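Local coordinates for DUF596 domain-containing protein (PDB 2O5H) that is of unknown function, a small alpha-beta protein of the DUF596 family whose crystal assembly holds two copies of the chain, at residues Tyr16-Thr27 against Ala54-Arg65. Numbering follows the deposited sequence. Where two conformers were deposited one is given.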
loop_
_atom_site.group_PDB
_atom_site.type_symbol
_atom_site.label_atom_id
_atom_site.label_comp_id
_atom_site.label_asym_id
_atom_site.label_seq_id
_atom_site.Cartn_x
_atom_site.Cartn_y
_atom_site.Cartn_z
ATOM N N TYR A 16 -4.911 -13.792 -14.178
ATOM C CA TYR A 16 -4.631 -13.298 -12.814
ATOM C C TYR A 16 -4.725 -14.420 -11.764
ATOM O O TYR A 16 -4.011 -14.424 -10.746
ATOM C CB TYR A 16 -5.477 -12.046 -12.435
ATOM C CG TYR A 16 -5.133 -11.568 -11.025
ATOM C CD1 TYR A 16 -3.956 -10.847 -10.778
ATOM C CD2 TYR A 16 -5.945 -11.905 -9.941
ATOM C CE1 TYR A 16 -3.616 -10.455 -9.505
ATOM C CE2 TYR A 16 -5.610 -11.547 -8.646
ATOM C CZ TYR A 16 -4.444 -10.821 -8.425
ATOM O OH TYR A 16 -4.139 -10.462 -7.133
ATOM N N GLN A 17 -5.546 -15.431 -12.058
ATOM C CA GLN A 17 -5.757 -16.570 -11.164
ATOM C C GLN A 17 -4.493 -17.224 -10.637
ATOM O O GLN A 17 -4.465 -17.669 -9.494
ATOM C CB GLN A 17 -6.662 -17.608 -11.832
ATOM C CG GLN A 17 -7.770 -18.141 -10.910
ATOM C CD GLN A 17 -8.632 -17.026 -10.281
ATOM O OE1 GLN A 17 -8.764 -15.919 -10.831
ATOM N NE2 GLN A 17 -9.228 -17.330 -9.128
ATOM N N ASP A 18 -3.437 -17.265 -11.449
ATOM C CA ASP A 18 -2.178 -17.930 -11.073
ATOM C C ASP A 18 -1.278 -17.142 -10.087
ATOM O O ASP A 18 -0.228 -17.646 -9.658
ATOM C CB ASP A 18 -1.362 -18.287 -12.325
ATOM C CG ASP A 18 -2.225 -18.779 -13.486
ATOM O OD1 ASP A 18 -3.388 -19.197 -13.271
ATOM O OD2 ASP A 18 -1.723 -18.755 -14.628
ATOM N N ARG A 19 -1.650 -15.910 -9.754
ATOM C CA ARG A 19 -0.943 -15.171 -8.669
ATOM C C ARG A 19 -1.881 -14.754 -7.541
ATOM O O ARG A 19 -1.451 -14.096 -6.584
ATOM C CB ARG A 19 -0.212 -13.939 -9.222
ATOM C CG ARG A 19 -1.145 -12.943 -9.963
ATOM C CD ARG A 19 -0.395 -11.723 -10.424
ATOM N NE ARG A 19 -0.105 -10.765 -9.337
ATOM C CZ ARG A 19 0.854 -9.867 -9.393
ATOM N NH1 ARG A 19 1.653 -9.847 -10.458
ATOM N NH2 ARG A 19 1.028 -8.997 -8.379
ATOM N N LEU A 20 -3.164 -15.112 -7.645
ATOM C CA LEU A 20 -4.167 -14.656 -6.676
ATOM C C LEU A 20 -3.791 -15.015 -5.228
ATOM O O LEU A 20 -3.865 -14.167 -4.345
ATOM C CB LEU A 20 -5.571 -15.185 -7.030
ATOM C CG LEU A 20 -6.732 -14.991 -6.039
ATOM C CD1 LEU A 20 -6.990 -13.518 -5.708
ATOM C CD2 LEU A 20 -8.024 -15.576 -6.543
ATOM N N GLU A 21 -3.386 -16.263 -5.000
ATOM C CA GLU A 21 -3.159 -16.766 -3.634
ATOM C C GLU A 21 -1.986 -16.072 -2.986
ATOM O O GLU A 21 -2.040 -15.682 -1.817
ATOM C CB GLU A 21 -2.959 -18.282 -3.616
ATOM C CG GLU A 21 -4.236 -19.071 -3.875
ATOM C CD GLU A 21 -5.356 -18.708 -2.902
ATOM O OE1 GLU A 21 -5.040 -18.442 -1.712
ATOM O OE2 GLU A 21 -6.545 -18.701 -3.328
ATOM N N GLU A 22 -0.929 -15.913 -3.771
ATOM C CA GLU A 22 0.256 -15.205 -3.336
ATOM C C GLU A 22 -0.106 -13.759 -2.950
ATOM O O GLU A 22 0.376 -13.222 -1.925
ATOM C CB GLU A 22 1.258 -15.209 -4.484
ATOM C CG GLU A 22 2.712 -15.226 -4.055
ATOM C CD GLU A 22 3.570 -14.325 -4.932
ATOM O OE1 GLU A 22 3.540 -14.525 -6.179
ATOM O OE2 GLU A 22 4.257 -13.419 -4.371
ATOM N N ASP A 23 -0.925 -13.102 -3.773
ATOM C CA ASP A 23 -1.315 -11.726 -3.496
ATOM C C ASP A 23 -2.231 -11.648 -2.265
ATOM O O ASP A 23 -2.122 -10.739 -1.470
ATOM C CB ASP A 23 -2.009 -11.094 -4.733
ATOM C CG ASP A 23 -1.016 -10.761 -5.868
ATOM O OD1 ASP A 23 0.203 -10.964 -5.680
ATOM O OD2 ASP A 23 -1.460 -10.300 -6.951
ATOM N N VAL A 24 -3.150 -12.609 -2.139
ATOM C CA VAL A 24 -3.957 -12.778 -0.934
ATOM C C VAL A 24 -3.080 -12.965 0.326
ATOM O O VAL A 24 -3.229 -12.226 1.305
ATOM C CB VAL A 24 -5.040 -13.908 -1.099
ATOM C CG1 VAL A 24 -5.667 -14.283 0.248
ATOM C CG2 VAL A 24 -6.131 -13.439 -2.074
ATOM N N GLU A 25 -2.162 -13.931 0.261
ATOM C CA GLU A 25 -1.209 -14.188 1.337
ATOM C C GLU A 25 -0.509 -12.889 1.775
ATOM O O GLU A 25 -0.551 -12.508 2.954
ATOM C CB GLU A 25 -0.217 -15.286 0.913
ATOM C CG GLU A 25 -0.847 -16.708 0.869
ATOM C CD GLU A 25 -0.075 -17.737 0.025
ATOM O OE1 GLU A 25 1.120 -17.551 -0.240
ATOM O OE2 GLU A 25 -0.681 -18.744 -0.393
ATOM N N PHE A 26 0.057 -12.177 0.800
ATOM C CA PHE A 26 0.829 -10.947 1.041
ATOM C C PHE A 26 -0.021 -9.867 1.741
ATOM O O PHE A 26 0.371 -9.367 2.771
ATOM C CB PHE A 26 1.437 -10.389 -0.261
ATOM C CG PHE A 26 2.123 -9.025 -0.099
ATOM C CD1 PHE A 26 3.297 -8.905 0.677
ATOM C CD2 PHE A 26 1.604 -7.887 -0.742
ATOM C CE1 PHE A 26 3.929 -7.654 0.837
ATOM C CE2 PHE A 26 2.250 -6.630 -0.603
ATOM C CZ PHE A 26 3.414 -6.524 0.193
ATOM N N THR A 27 -1.201 -9.565 1.203
ATOM C CA THR A 27 -2.046 -8.472 1.736
ATOM C C THR A 27 -2.663 -8.831 3.125
ATOM O O THR A 27 -2.803 -7.963 3.993
ATOM C CB THR A 27 -3.146 -8.100 0.711
ATOM O OG1 THR A 27 -3.848 -9.300 0.379
ATOM C CG2 THR A 27 -2.489 -7.518 -0.581
ATOM N N ALA A 54 -7.469 -6.901 -12.197
ATOM C CA ALA A 54 -6.691 -7.608 -11.178
ATOM C C ALA A 54 -7.027 -7.083 -9.780
ATOM O O ALA A 54 -7.291 -7.879 -8.827
ATOM C CB ALA A 54 -5.225 -7.429 -11.458
ATOM N N PHE A 55 -7.030 -5.759 -9.648
ATOM C CA PHE A 55 -7.411 -5.182 -8.390
ATOM C C PHE A 55 -8.760 -5.716 -7.890
ATOM O O PHE A 55 -8.872 -6.124 -6.735
ATOM C CB PHE A 55 -7.399 -3.650 -8.443
ATOM C CG PHE A 55 -7.962 -3.007 -7.189
ATOM C CD1 PHE A 55 -7.120 -2.674 -6.123
ATOM C CD2 PHE A 55 -9.344 -2.728 -7.087
ATOM C CE1 PHE A 55 -7.628 -2.067 -4.967
ATOM C CE2 PHE A 55 -9.859 -2.142 -5.931
ATOM C CZ PHE A 55 -9.008 -1.816 -4.879
ATOM N N PHE A 56 -9.786 -5.700 -8.737
ATOM C CA PHE A 56 -11.117 -6.126 -8.314
ATOM C C PHE A 56 -11.210 -7.607 -8.017
ATOM O O PHE A 56 -12.007 -8.012 -7.171
ATOM C CB PHE A 56 -12.203 -5.657 -9.315
ATOM C CG PHE A 56 -12.535 -4.205 -9.163
ATOM C CD1 PHE A 56 -13.080 -3.735 -7.948
ATOM C CD2 PHE A 56 -12.241 -3.290 -10.163
ATOM C CE1 PHE A 56 -13.357 -2.390 -7.773
ATOM C CE2 PHE A 56 -12.542 -1.885 -9.976
ATOM C CZ PHE A 56 -13.104 -1.460 -8.799
ATOM N N ILE A 57 -10.407 -8.438 -8.685
ATOM C CA ILE A 57 -10.432 -9.876 -8.361
ATOM C C ILE A 57 -9.863 -10.076 -6.943
ATOM O O ILE A 57 -10.391 -10.848 -6.147
ATOM C CB ILE A 57 -9.614 -10.730 -9.358
ATOM C CG1 ILE A 57 -10.271 -10.692 -10.742
ATOM C CG2 ILE A 57 -9.475 -12.223 -8.871
ATOM C CD1 ILE A 57 -9.313 -11.051 -11.854
ATOM N N LEU A 58 -8.788 -9.357 -6.635
ATOM C CA LEU A 58 -8.118 -9.525 -5.359
ATOM C C LEU A 58 -9.028 -8.976 -4.252
ATOM O O LEU A 58 -9.248 -9.625 -3.239
ATOM C CB LEU A 58 -6.765 -8.791 -5.365
ATOM C CG LEU A 58 -5.943 -8.708 -4.043
ATOM C CD1 LEU A 58 -5.588 -10.130 -3.490
ATOM C CD2 LEU A 58 -4.686 -7.892 -4.322
ATOM N N PHE A 59 -9.501 -7.758 -4.468
ATOM C CA PHE A 59 -10.456 -7.058 -3.602
ATOM C C PHE A 59 -11.638 -7.971 -3.274
ATOM O O PHE A 59 -11.958 -8.186 -2.098
ATOM C CB PHE A 59 -10.859 -5.822 -4.392
ATOM C CG PHE A 59 -11.926 -4.957 -3.808
ATOM C CD1 PHE A 59 -11.610 -3.977 -2.873
ATOM C CD2 PHE A 59 -13.237 -5.021 -4.322
ATOM C CE1 PHE A 59 -12.617 -3.093 -2.397
ATOM C CE2 PHE A 59 -14.243 -4.159 -3.866
ATOM C CZ PHE A 59 -13.927 -3.187 -2.907
ATOM N N LYS A 60 -12.301 -8.505 -4.300
ATOM C CA LYS A 60 -13.449 -9.365 -4.068
ATOM C C LYS A 60 -13.077 -10.648 -3.338
ATOM O O LYS A 60 -13.830 -11.119 -2.492
ATOM C CB LYS A 60 -14.195 -9.728 -5.360
ATOM C CG LYS A 60 -14.933 -8.553 -5.985
ATOM C CD LYS A 60 -16.164 -8.984 -6.741
ATOM C CE LYS A 60 -15.877 -9.993 -7.868
ATOM N NZ LYS A 60 -14.916 -9.483 -8.876
ATOM N N GLU A 61 -11.922 -11.226 -3.639
ATOM C CA GLU A 61 -11.581 -12.483 -2.937
ATOM C C GLU A 61 -11.315 -12.265 -1.429
ATOM O O GLU A 61 -11.708 -13.086 -0.574
ATOM C CB GLU A 61 -10.393 -13.156 -3.604
ATOM C CG GLU A 61 -10.081 -14.531 -3.091
ATOM C CD GLU A 61 -11.136 -15.576 -3.484
ATOM O OE1 GLU A 61 -12.126 -15.257 -4.186
ATOM O OE2 GLU A 61 -10.953 -16.749 -3.087
ATOM N N LEU A 62 -10.684 -11.147 -1.101
ATOM C CA LEU A 62 -10.454 -10.822 0.287
ATOM C C LEU A 62 -11.768 -10.564 1.013
ATOM O O LEU A 62 -11.938 -11.026 2.151
ATOM C CB LEU A 62 -9.519 -9.620 0.410
ATOM C CG LEU A 62 -8.101 -9.854 -0.105
ATOM C CD1 LEU A 62 -7.445 -8.476 -0.365
ATOM C CD2 LEU A 62 -7.300 -10.622 0.909
ATOM N N LEU A 63 -12.685 -9.836 0.366
ATOM C CA LEU A 63 -14.019 -9.591 0.944
ATOM C C LEU A 63 -14.760 -10.910 1.132
ATOM O O LEU A 63 -15.314 -11.157 2.208
ATOM C CB LEU A 63 -14.849 -8.622 0.094
ATOM C CG LEU A 63 -14.359 -7.171 -0.019
ATOM C CD1 LEU A 63 -15.107 -6.451 -1.170
ATOM C CD2 LEU A 63 -14.527 -6.446 1.315
ATOM N N ARG A 64 -14.735 -11.751 0.092
ATOM C CA ARG A 64 -15.453 -13.030 0.074
ATOM C C ARG A 64 -14.994 -14.012 1.157
ATOM O O ARG A 64 -15.802 -14.774 1.715
ATOM C CB ARG A 64 -15.289 -13.710 -1.283
ATOM C CG ARG A 64 -16.558 -14.385 -1.763
ATOM C CD ARG A 64 -16.428 -15.877 -2.067
ATOM N NE ARG A 64 -15.164 -16.304 -2.667
ATOM C CZ ARG A 64 -14.252 -17.068 -2.061
ATOM N NH1 ARG A 64 -14.428 -17.496 -0.812
ATOM N NH2 ARG A 64 -13.153 -17.411 -2.710
ATOM N N ARG A 65 -13.690 -14.009 1.420
ATOM C CA ARG A 65 -13.099 -14.873 2.410
ATOM C C ARG A 65 -13.218 -14.283 3.823
ATOM O O ARG A 65 -12.831 -14.905 4.797
ATOM C CB ARG A 65 -11.664 -15.201 2.003
ATOM C CG ARG A 65 -11.624 -16.400 1.095
ATOM C CD ARG A 65 -10.675 -16.268 -0.058
ATOM N NE ARG A 65 -9.353 -16.790 0.216
ATOM C CZ ARG A 65 -8.477 -17.219 -0.701
ATOM N NH1 ARG A 65 -7.291 -17.663 -0.314
ATOM N NH2 ARG A 65 -8.764 -17.232 -1.991
#
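Leu58 is the knob of this helix pair, its side chain seated among Tyr16, Asp23, Val24 and Thr27. With CG anti to the backbone N (chi1 173°), the isobutyl group reaches across to helix 20-27: CD1 lies 3.6 Å from Val24 CG2, while CB and CD2 rest against the Tyr16 hydroxyl. The Tyr16 ring packs against the first turns of 54-64, with Ala54 CB 3.7 Å from its CD1 in an off-centre CH-pi contact and Ala54 O above the same ring near its rim. Ile57 comes at the ring obliquely, CG2 3.7 Å from Tyr16 CD2, the two side chains running past each other in opposite directions. At the far end of the ring, Tyr16 OH donates a 2.7 Å hydrogen bond to the anti lone pair of Asp23 OD2. Arg19 meets that same oxygen side-on through NE and NH2, so three donors converge on this oxygen and hold the carboxylate that anchors the phenol; Asp23 OD1 is hydrogen-bonded to the hydroxyl of Tyr30 of the second subunit.

Leu20 crosses Glu61 at about a right angle, its CD1 against Glu61 CB. Leu62 CD2 then fills in between Thr27 OG1, 3.7 Å away, and Val24 CG1. Toward solvent the contact turns ionic. Arg65 grips Glu21 end-on, NH1 to OE1 at 2.8 Å and NH2 to OE2 at 3.0 Å, with carboxylate and guanidinium planes only 18° apart, while Val24 CG1 packs over one guanidinium face. Glu61 and Arg64 appear to extend this into a network, though their contacts are modelled too short to be trusted in detail.

The helix axes approach to 10.3 Å and cross at -62°, a knob-into-hole helix packing with a salt bridge at its edge, in the helical part of this alpha-beta fold.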